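PDB 2I6D: RNA methyltransferase, TrmH family from Porphyromonas gingivalis, which probably binds RNA and transfers a methyl group to it from S-adenosylmethionine, as other members of the SpoU/TrmH family of knotted methyltransferases do. Local coordinates for residues R24-F28 with Y43-M47; G50-L55 with Q85-A89. All coordinates share one frame. Residues are numbered along the deposited sequence.

Contact 1: residues R24-F28 with Y43-M47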
loop_
_atom_site.group_PDB
_atom_site.type_symbol
_atom_site.label_atom_id
_atom_site.label_comp_id
_atom_site.label_asym_id
_atom_site.label_seq_id
_atom_site.Cartn_x
_atom_site.Cartn_y
_atom_site.Cartn_z
ATOM N N ARG A 24 -5.528 1.944 -17.976
ATOM C CA ARG A 24 -6.242 2.544 -19.105
ATOM C C ARG A 24 -7.448 3.346 -18.610
ATOM O O ARG A 24 -7.740 4.440 -19.121
ATOM C CB ARG A 24 -6.701 1.455 -20.060
ATOM C CG ARG A 24 -7.122 1.976 -21.385
ATOM C CD ARG A 24 -7.449 0.870 -22.316
ATOM N NE ARG A 24 -6.259 0.265 -22.902
ATOM C CZ ARG A 24 -6.302 -0.777 -23.724
ATOM N NH1 ARG A 24 -7.472 -1.302 -24.057
ATOM N NH2 ARG A 24 -5.185 -1.289 -24.210
ATOM N N GLU A 25 -8.127 2.781 -17.609
ATOM C CA GLU A 25 -9.324 3.382 -17.028
ATOM C C GLU A 25 -9.021 4.334 -15.884
ATOM O O GLU A 25 -9.923 5.033 -15.409
ATOM C CB GLU A 25 -10.274 2.290 -16.516
ATOM C CG GLU A 25 -10.845 1.371 -17.607
ATOM C CD GLU A 25 -11.587 2.135 -18.691
ATOM O OE1 GLU A 25 -12.217 3.171 -18.375
ATOM O OE2 GLU A 25 -11.536 1.698 -19.863
ATOM N N GLN A 26 -7.764 4.345 -15.434
ATOM C CA GLN A 26 -7.362 5.085 -14.237
ATOM C C GLN A 26 -8.362 4.801 -13.124
ATOM O O GLN A 26 -8.923 5.721 -12.521
ATOM C CB GLN A 26 -7.215 6.597 -14.516
ATOM C CG GLN A 26 -5.930 6.948 -15.314
ATOM C CD GLN A 26 -4.648 6.596 -14.543
ATOM O OE1 GLN A 26 -4.371 7.157 -13.473
ATOM N NE2 GLN A 26 -3.876 5.649 -15.078
ATOM N N ALA A 27 -8.593 3.510 -12.877
ATOM C CA ALA A 27 -9.592 3.073 -11.908
ATOM C C ALA A 27 -9.179 1.769 -11.205
ATOM O O ALA A 27 -8.361 0.999 -11.720
ATOM C CB ALA A 27 -10.938 2.887 -12.589
ATOM N N PHE A 28 -9.747 1.521 -10.031
ATOM C CA PHE A 28 -9.524 0.245 -9.350
ATOM C C PHE A 28 -10.745 -0.063 -8.515
ATOM O O PHE A 28 -11.499 0.858 -8.132
ATOM C CB PHE A 28 -8.244 0.285 -8.488
ATOM C CG PHE A 28 -8.349 1.173 -7.265
ATOM C CD1 PHE A 28 -8.673 0.629 -6.025
ATOM C CD2 PHE A 28 -8.167 2.543 -7.362
ATOM C CE1 PHE A 28 -8.760 1.438 -4.892
ATOM C CE2 PHE A 28 -8.259 3.380 -6.208
ATOM C CZ PHE A 28 -8.560 2.813 -4.986
ATOM N N TYR A 43 -11.301 8.699 -1.716
ATOM C CA TYR A 43 -11.129 8.325 -3.117
ATOM C C TYR A 43 -12.364 8.743 -3.850
ATOM O O TYR A 43 -13.431 8.834 -3.254
ATOM C CB TYR A 43 -10.919 6.803 -3.283
ATOM C CG TYR A 43 -9.578 6.391 -2.775
ATOM C CD1 TYR A 43 -8.471 6.338 -3.633
ATOM C CD2 TYR A 43 -9.397 6.119 -1.416
ATOM C CE1 TYR A 43 -7.230 5.997 -3.151
ATOM C CE2 TYR A 43 -8.150 5.810 -0.910
ATOM C CZ TYR A 43 -7.072 5.733 -1.786
ATOM O OH TYR A 43 -5.834 5.405 -1.286
ATOM N N ARG A 44 -12.201 9.002 -5.142
ATOM C CA ARG A 44 -13.290 9.470 -5.971
ATOM C C ARG A 44 -14.031 8.254 -6.491
ATOM O O ARG A 44 -13.500 7.511 -7.305
ATOM C CB ARG A 44 -12.725 10.256 -7.143
ATOM C CG ARG A 44 -13.579 11.415 -7.605
ATOM C CD ARG A 44 -14.859 10.945 -8.219
ATOM N NE ARG A 44 -15.597 12.054 -8.824
ATOM C CZ ARG A 44 -16.776 11.928 -9.430
ATOM N NH1 ARG A 44 -17.369 13.010 -9.965
ATOM N NH2 ARG A 44 -17.361 10.726 -9.516
ATOM N N CYS A 45 -15.265 8.076 -6.044
ATOM C CA CYS A 45 -16.054 6.922 -6.464
ATOM C C CYS A 45 -16.776 7.174 -7.808
ATOM O O CYS A 45 -17.496 8.161 -7.959
ATOM C CB CYS A 45 -17.030 6.522 -5.358
ATOM S SG CYS A 45 -18.003 5.066 -5.821
ATOM N N ARG A 46 -16.547 6.273 -8.763
ATOM C CA ARG A 46 -17.079 6.296 -10.128
ATOM C C ARG A 46 -18.362 5.452 -10.225
ATOM O O ARG A 46 -19.290 5.755 -10.974
ATOM C CB ARG A 46 -15.982 5.675 -11.013
ATOM C CG ARG A 46 -16.134 5.738 -12.528
ATOM C CD ARG A 46 -14.783 5.378 -13.167
ATOM N NE ARG A 46 -14.892 4.924 -14.547
ATOM C CZ ARG A 46 -13.860 4.743 -15.369
ATOM N NH1 ARG A 46 -14.063 4.334 -16.617
ATOM N NH2 ARG A 46 -12.625 4.982 -14.954
HETATM N N MSE A 47 -18.356 4.339 -9.493
HETATM C CA MSE A 47 -19.417 3.351 -9.577
HETATM C C MSE A 47 -19.526 2.606 -8.247
HETATM O O MSE A 47 -18.515 2.323 -7.605
HETATM C CB MSE A 47 -19.117 2.380 -10.716
HETATM C CG MSE A 47 -19.986 1.148 -10.740
HETATM SE SE MSE A 47 -19.811 0.170 -12.457
HETATM C CE MSE A 47 -21.271 1.031 -13.406
HETATM O O HOH W 1 -11.662 6.649 -13.430
#

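Contact 2: residues G50-L55 with Q85-A89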
loop_
_atom_site.group_PDB
_atom_site.type_symbol
_atom_site.label_atom_id
_atom_site.label_comp_id
_atom_site.label_asym_id
_atom_site.label_seq_id
_atom_site.Cartn_x
_atom_site.Cartn_y
_atom_site.Cartn_z
ATOM N N GLY A 50 -24.275 -2.790 -5.425
ATOM C CA GLY A 50 -24.500 -3.598 -4.245
ATOM C C GLY A 50 -25.961 -3.915 -4.049
ATOM O O GLY A 50 -26.815 -3.401 -4.758
ATOM N N THR A 51 -26.245 -4.756 -3.063
ATOM C CA THR A 51 -27.616 -5.018 -2.674
ATOM C C THR A 51 -28.116 -3.826 -1.878
ATOM O O THR A 51 -27.314 -3.085 -1.295
ATOM C CB THR A 51 -27.716 -6.268 -1.797
ATOM O OG1 THR A 51 -26.851 -6.114 -0.656
ATOM C CG2 THR A 51 -27.327 -7.513 -2.580
ATOM N N ALA A 52 -29.440 -3.648 -1.846
ATOM C CA ALA A 52 -30.072 -2.557 -1.096
ATOM C C ALA A 52 -29.544 -2.439 0.333
ATOM O O ALA A 52 -29.272 -1.324 0.806
ATOM C CB ALA A 52 -31.610 -2.721 -1.094
ATOM N N ALA A 53 -29.389 -3.576 1.020
ATOM C CA ALA A 53 -28.948 -3.570 2.428
ATOM C C ALA A 53 -27.523 -3.020 2.559
ATOM O O ALA A 53 -27.195 -2.351 3.541
ATOM C CB ALA A 53 -29.060 -4.966 3.048
HETATM N N MSE A 54 -26.695 -3.287 1.555
HETATM C CA MSE A 54 -25.334 -2.745 1.523
HETATM C C MSE A 54 -25.314 -1.264 1.177
HETATM O O MSE A 54 -24.595 -0.487 1.807
HETATM C CB MSE A 54 -24.447 -3.546 0.569
HETATM C CG MSE A 54 -24.250 -5.003 1.000
HETATM SE SE MSE A 54 -23.286 -5.118 2.700
HETATM C CE MSE A 54 -24.810 -5.362 3.928
ATOM N N LEU A 55 -26.107 -0.859 0.192
ATOM C CA LEU A 55 -26.087 0.538 -0.250
ATOM C C LEU A 55 -26.646 1.513 0.803
ATOM O O LEU A 55 -26.193 2.653 0.915
ATOM C CB LEU A 55 -26.842 0.694 -1.572
ATOM C CG LEU A 55 -26.227 -0.023 -2.778
ATOM C CD1 LEU A 55 -27.156 0.090 -3.975
ATOM C CD2 LEU A 55 -24.858 0.582 -3.106
ATOM N N GLN A 85 -18.485 -10.535 -1.216
ATOM C CA GLN A 85 -19.391 -9.720 -0.419
ATOM C C GLN A 85 -20.202 -8.831 -1.364
ATOM O O GLN A 85 -19.672 -8.364 -2.382
ATOM C CB GLN A 85 -18.594 -8.837 0.546
ATOM C CG GLN A 85 -17.868 -9.615 1.624
ATOM C CD GLN A 85 -17.071 -8.709 2.538
ATOM O OE1 GLN A 85 -17.573 -8.275 3.561
ATOM N NE2 GLN A 85 -15.835 -8.405 2.160
ATOM N N PRO A 86 -21.468 -8.563 -1.030
ATOM C CA PRO A 86 -22.382 -7.904 -1.974
ATOM C C PRO A 86 -22.266 -6.382 -2.130
ATOM O O PRO A 86 -23.277 -5.683 -2.118
ATOM C CB PRO A 86 -23.778 -8.302 -1.448
ATOM C CG PRO A 86 -23.576 -8.640 -0.038
ATOM C CD PRO A 86 -22.131 -8.910 0.242
ATOM N N LEU A 87 -21.037 -5.879 -2.279
ATOM C CA LEU A 87 -20.797 -4.473 -2.506
ATOM C C LEU A 87 -19.435 -4.346 -3.203
ATOM O O LEU A 87 -18.445 -4.900 -2.737
ATOM C CB LEU A 87 -20.789 -3.710 -1.157
ATOM C CG LEU A 87 -20.713 -2.190 -1.206
ATOM C CD1 LEU A 87 -21.989 -1.610 -1.819
ATOM C CD2 LEU A 87 -20.438 -1.643 0.231
HETATM N N MSE A 88 -19.411 -3.646 -4.327
HETATM C CA MSE A 88 -18.179 -3.441 -5.058
HETATM C C MSE A 88 -18.190 -1.993 -5.515
HETATM O O MSE A 88 -19.172 -1.532 -6.115
HETATM C CB MSE A 88 -18.105 -4.410 -6.253
HETATM C CG MSE A 88 -16.758 -4.407 -6.983
HETATM SE SE MSE A 88 -16.673 -5.963 -8.228
HETATM C CE MSE A 88 -14.826 -5.692 -8.888
ATOM N N ALA A 89 -17.117 -1.267 -5.196
ATOM C CA ALA A 89 -16.964 0.142 -5.588
ATOM C C ALA A 89 -15.876 0.254 -6.635
ATOM O O ALA A 89 -14.918 -0.506 -6.618
ATOM C CB ALA A 89 -16.603 1.010 -4.334
#

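Contact 1: residues R24-F28 with Y43-M47
Two side chains reach across the gap between Arg24–Phe28 and Tyr43–Met47, whose nearest CA atoms, those of Ala27 and Arg46, are 8.3 Å apart. Arg46, with chi1, chi2 and chi3 all near t, is almost fully extended, and this length brings its guanidinium to the end of helix 19-25. There NH1 donates to Glu25 OE1 at 2.8 Å in a salt bridge, while NH2 donates to the backbone Glu25 O at 2.7 Å. Glu25 meets it by folding, m at both chi1 and chi2, so that its carboxylate curls back toward the arginine. A water 2.5 Å from Arg46 NH2, from which it accepts, also lies 3.0 Å from Gln26 O, to which it can donate. The helix closes in a Schellman motif with Gln26, at positive phi, as the C-prime residue, so Arg46 binds a carbonyl exposed at a helix C-terminus. Strands 27-31 and 45-51, to which the two segments lead, belong to the four-stranded mixed sheet of the probable substrate-binding domain, with strand 87-92 between them; at Arg46 and Met47, both facing Val90, strand 45-51 carries a classic beta bulge. Ala27 adds its CB, 3.6 Å from Arg46 NH2. Further along, the contact becomes aromatic. Phe28, chi1 p, directs the edge of its ring toward the face of Tyr43, chi1 m, in an offset edge-to-face pair with centroids 5.6 Å apart and planes at 85°; Phe28 CZ lies 3.8 Å from Tyr43 CD1. The Tyr43 hydroxyl is hydrogen-bonded to Leu154 O, and the Phe28 ring also meets Phe142.

Contact 2: residues G50-L55 with Q85-A89
Met54, a selenomethionine in the first turn of helix 52-56, lays the start of its side chain over Pro86 and Leu87: its CG is 3.8 Å from Pro86 CG and its CB 3.9 Å from Leu87 CD1. The setting is an antiparallel beta pair whose strand 45-51 passes directly into helix 52-56, with Thr51 as N-cap, within the mixed sheet of the probable substrate-binding domain. Gly50 and Leu87 form a non-hydrogen-bonded pair with CA atoms 4.2 Å apart. Glycine suits this position sterically, because a CB on residue 50 would clash with Leu87 CD1 and crowd Pro86 O; instead Leu87 CD1 packs 4.0 Å from Gly50 CA. With chi1 t and chi2 p, the leucine also brings CD1 to 3.8 Å from Leu55 CD2, from the same helical turn as Met54. Leu48 and Val36, the latter on helix 33-39, surround Leu87 further, so the helix start and the sheet share one apolar layer. The turn following the N-cap is tied by Leu55 N to Thr51 O at 2.9 Å. The Thr51 side chain joins the contact through CG2, 3.8 Å from Pro86 CB, while Pro86 also touches Phe75. Pro86 is the centre of an inverse gamma turn, closed by Leu87 N to Gln85 O at 2.8 Å, just before strand 87-92 begins. The turn presents Pro86 O to the opposite segment, where Thr51 N donates to it at 3.2 Å with an N-H...O angle of 154°, and Met54 CG lies 3.3 Å from the same oxygen.

In the fold
Both contacts use strand 45-51, contact 1 at its beginning and contact 2 at its end, and their centres lie 17 Å apart; they touch where Met47 O packs against Ala89 CB. Each is partly buried. In contact 1 the two strands involved are not sheet neighbours, so side chains span the distance: a charged and water-mediated half at the partly exposed helix end, and a pair of rings beside it. In contact 2, strands 45-51 and 87-92 are direct neighbours, so backbone pairing and aliphatic packing dominate, with no charged group involved. Contact 1 lies nearer the centre of the chain, about 17 Å against 24 Å, centre to centre.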